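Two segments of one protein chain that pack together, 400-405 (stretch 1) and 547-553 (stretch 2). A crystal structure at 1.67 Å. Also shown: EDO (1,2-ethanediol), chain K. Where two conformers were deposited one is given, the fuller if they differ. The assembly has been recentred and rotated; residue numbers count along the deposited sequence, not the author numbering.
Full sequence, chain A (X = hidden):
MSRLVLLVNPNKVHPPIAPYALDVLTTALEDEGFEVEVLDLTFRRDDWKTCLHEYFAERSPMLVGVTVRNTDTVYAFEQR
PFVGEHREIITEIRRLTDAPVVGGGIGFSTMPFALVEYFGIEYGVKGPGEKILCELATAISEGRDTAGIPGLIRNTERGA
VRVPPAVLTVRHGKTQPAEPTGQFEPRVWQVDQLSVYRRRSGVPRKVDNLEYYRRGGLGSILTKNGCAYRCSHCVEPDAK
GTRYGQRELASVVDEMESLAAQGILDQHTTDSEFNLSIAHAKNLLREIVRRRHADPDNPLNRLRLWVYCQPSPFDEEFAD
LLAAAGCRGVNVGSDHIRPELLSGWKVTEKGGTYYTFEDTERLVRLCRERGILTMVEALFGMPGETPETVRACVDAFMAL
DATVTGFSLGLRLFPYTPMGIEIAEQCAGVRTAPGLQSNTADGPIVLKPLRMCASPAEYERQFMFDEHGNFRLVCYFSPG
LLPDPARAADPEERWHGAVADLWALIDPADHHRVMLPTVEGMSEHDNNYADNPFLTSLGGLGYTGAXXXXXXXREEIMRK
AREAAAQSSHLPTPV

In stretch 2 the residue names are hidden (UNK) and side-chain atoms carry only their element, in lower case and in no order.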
# COMPACT_ATOMS: atom_id res chain seq x y z
N LEU A 400 21.66 15.40 4.22
CA LEU A 400 21.43 14.53 5.37
C LEU A 400 22.38 13.34 5.40
O LEU A 400 22.64 12.77 6.47
CB LEU A 400 19.99 14.01 5.36
CG LEU A 400 18.86 14.99 5.61
CD1 LEU A 400 17.54 14.32 5.24
CD2 LEU A 400 18.85 15.42 7.07
N ASP A 401 22.90 12.93 4.24
CA ASP A 401 23.70 11.71 4.11
C ASP A 401 22.91 10.48 4.56
O ASP A 401 23.46 9.57 5.19
CB ASP A 401 25.01 11.82 4.89
CG ASP A 401 26.06 12.65 4.16
OD1 ASP A 401 25.79 13.04 3.00
OD2 ASP A 401 27.13 12.91 4.75
N ALA A 402 21.62 10.45 4.24
CA ALA A 402 20.85 9.24 4.48
C ALA A 402 21.42 8.09 3.67
O ALA A 402 22.06 8.29 2.63
CB ALA A 402 19.38 9.45 4.11
N THR A 403 21.21 6.87 4.15
CA THR A 403 21.73 5.71 3.42
C THR A 403 21.24 5.74 1.98
O THR A 403 22.02 5.59 1.04
CB THR A 403 21.31 4.40 4.09
OG1 THR A 403 21.57 4.46 5.49
CG2 THR A 403 22.07 3.23 3.47
N VAL A 404 19.94 5.95 1.81
CA VAL A 404 19.34 6.11 0.50
C VAL A 404 18.40 7.31 0.57
O VAL A 404 17.72 7.52 1.58
CB VAL A 404 18.57 4.84 0.05
CG1 VAL A 404 17.88 5.07 -1.28
CG2 VAL A 404 19.53 3.65 -0.04
N THR A 405 18.39 8.11 -0.50
CA THR A 405 17.43 9.19 -0.65
C THR A 405 16.61 8.91 -1.90
O THR A 405 17.17 8.81 -3.00
CB THR A 405 18.14 10.54 -0.74
OG1 THR A 405 19.11 10.60 0.31
CG2 THR A 405 17.15 11.69 -0.56
N UNK A 547 15.40 -4.18 0.15
CA UNK A 547 16.17 -3.98 -1.07
C UNK A 547 17.04 -2.73 -0.99
O UNK A 547 18.21 -2.76 -1.39
c UNK A 547 15.19 -6.41 -2.22
c UNK A 547 14.64 -7.63 -2.59
c UNK A 547 13.54 -7.67 -3.43
c UNK A 547 14.64 -5.22 -2.68
c UNK A 547 13.54 -5.27 -3.52
c UNK A 547 12.99 -6.49 -3.89
c UNK A 547 15.23 -3.90 -2.28
N UNK A 548 16.50 -1.64 -0.45
CA UNK A 548 17.26 -0.39 -0.43
C UNK A 548 18.47 -0.45 0.49
O UNK A 548 19.39 0.37 0.32
c UNK A 548 16.34 0.78 -0.05
c UNK A 548 16.77 1.86 5.19
n UNK A 548 14.21 0.41 2.96
c UNK A 548 17.74 2.09 4.21
c UNK A 548 15.71 0.72 1.31
c UNK A 548 15.55 1.30 4.89
c UNK A 548 16.28 1.19 2.54
c UNK A 548 17.51 1.77 2.89
c UNK A 548 15.32 0.97 3.55
c UNK A 548 14.46 0.27 1.62
N UNK A 549 18.53 -1.40 1.42
CA UNK A 549 19.70 -1.52 2.28
C UNK A 549 20.94 -1.99 1.51
O UNK A 549 22.04 -1.92 2.06
c UNK A 549 19.43 -2.48 3.44
o UNK A 549 19.43 -3.84 3.02
N UNK A 550 20.77 -2.48 0.29
CA UNK A 550 21.89 -2.91 -0.55
C UNK A 550 22.04 -2.05 -1.79
O UNK A 550 22.81 -2.40 -2.69
n UNK A 550 20.95 -6.70 1.81
c UNK A 550 20.56 -6.10 0.64
n UNK A 550 22.54 -5.40 1.21
c UNK A 550 21.56 -5.29 0.25
c UNK A 550 22.15 -6.25 2.14
c UNK A 550 21.70 -4.38 -0.93
N UNK A 551 21.34 -0.91 -1.85
CA UNK A 551 21.40 -0.06 -3.04
C UNK A 551 22.79 0.56 -3.22
O UNK A 551 23.34 0.54 -4.32
c UNK A 551 19.07 0.22 -5.88
c UNK A 551 19.10 2.49 -7.58
n UNK A 551 20.11 3.61 -5.57
c UNK A 551 20.13 1.86 -4.15
c UNK A 551 19.57 2.56 -6.26
c UNK A 551 20.32 1.02 -2.92
c UNK A 551 20.44 3.18 -4.30
c UNK A 551 18.59 0.16 -7.19
c UNK A 551 19.57 1.44 -5.41
c UNK A 551 18.62 1.29 -8.02
N UNK A 552 23.37 1.10 -2.14
CA UNK A 552 24.69 1.71 -2.27
C UNK A 552 25.71 0.76 -2.90
O UNK A 552 26.53 1.18 -3.72
c UNK A 552 25.36 6.25 1.91
c UNK A 552 25.38 4.10 0.70
n UNK A 552 24.78 5.35 1.13
c UNK A 552 24.59 3.49 -0.45
n UNK A 552 26.60 6.05 2.35
c UNK A 552 25.20 2.19 -0.91
n UNK A 552 24.71 7.36 2.23
N UNK A 553 25.65 -0.52 -2.54
CA UNK A 553 26.65 -1.45 -3.02
C UNK A 553 26.18 -2.32 -4.17
O UNK A 553 26.68 -3.44 -4.35
C1 EDO K . 24.71 4.47 5.76
O1 EDO K . 23.77 5.48 6.15
C2 EDO K . 25.26 3.82 7.02
O2 EDO K . 26.10 2.73 6.64

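Position 547 opens the second stretch with seven side-chain carbons, one leading to a ring of six, and none of them comes within reach of stretch 1. A six-carbon ring with no hydroxyl is phenylalanine, Phe547. Its backbone matters locally, since Phe547 O accepts a hydrogen bond from the backbone N of position 550 at 3.1 Å, in keeping with the 3-10 turn that begins here.

Position 548 carries one carbon and then fused five- and six-membered rings holding eight carbons and one nitrogen, and its ring lies against Val404 and Thr403; the fused rings are the mark of tryptophan. The CA-to-CB bond of Trp548 points toward stretch 1. Val404 CG2 lies 4.0 Å from Trp548 CE3 and 3.3 Å from Trp548 O, while Thr403 CB approaches the ring edge, 4.3 Å from Trp548 CZ3. A broad indole suits this place because it offers apolar surface to two successive residues.

Position 549 has one carbon and one oxygen, without a branch, and touches nothing on stretch 1: serine. The CA-to-CB bond of Ser549 points away from stretch 1, and its OG is hydrogen-bonded to a residue next to one of the stretches.

At position 550 one carbon bears a five-membered ring of three carbons and two nitrogens, an imidazole that touches nothing on stretch 1, so the residue is histidine. His550 also points its CA-to-CB bond away; its NE2 is hydrogen-bonded elsewhere.

Position 551 again shows one carbon followed by fused rings of eight carbons and one nitrogen, and its first side-chain carbon packs on Val404. This is Trp551, whose CA-to-CB bond turns toward stretch 1. Trp551 CB lies 4.0 Å from Val404 CG2, and Trp551 N donates to Trp548 O at 3.2 Å, helping to hold the two tryptophans beside the same valine.

Position 552 has three carbons in a chain, a nitrogen, and a carbon carrying two more nitrogens; its nitrogens reach the carbonyl oxygens of Ala402 and Thr403. This is a guanidinium, hence arginine. Arg552 NE donates to Thr403 O and Arg552 NH2 to Ala402 O, each at 2.8 Å. Its long reach and several N-H groups suit it to carbonyls of consecutive residues, both of which lie near the guanidinium plane.

Position 553 has no side-chain atoms and does not touch stretch 1; it is glycine. Gly553 takes the N-cap position before a helix.

The contact thus joins two kinds of interaction. Val404 fits against Trp548 and Trp551, while Arg552 fastens the backbone just before it. Ethanediol C1 lies over one face of the guanidinium, and its O1 hydrogen-bonds Thr403 OG1 at 2.5 Å.

Stretch 2 547-553: FWSHWRG
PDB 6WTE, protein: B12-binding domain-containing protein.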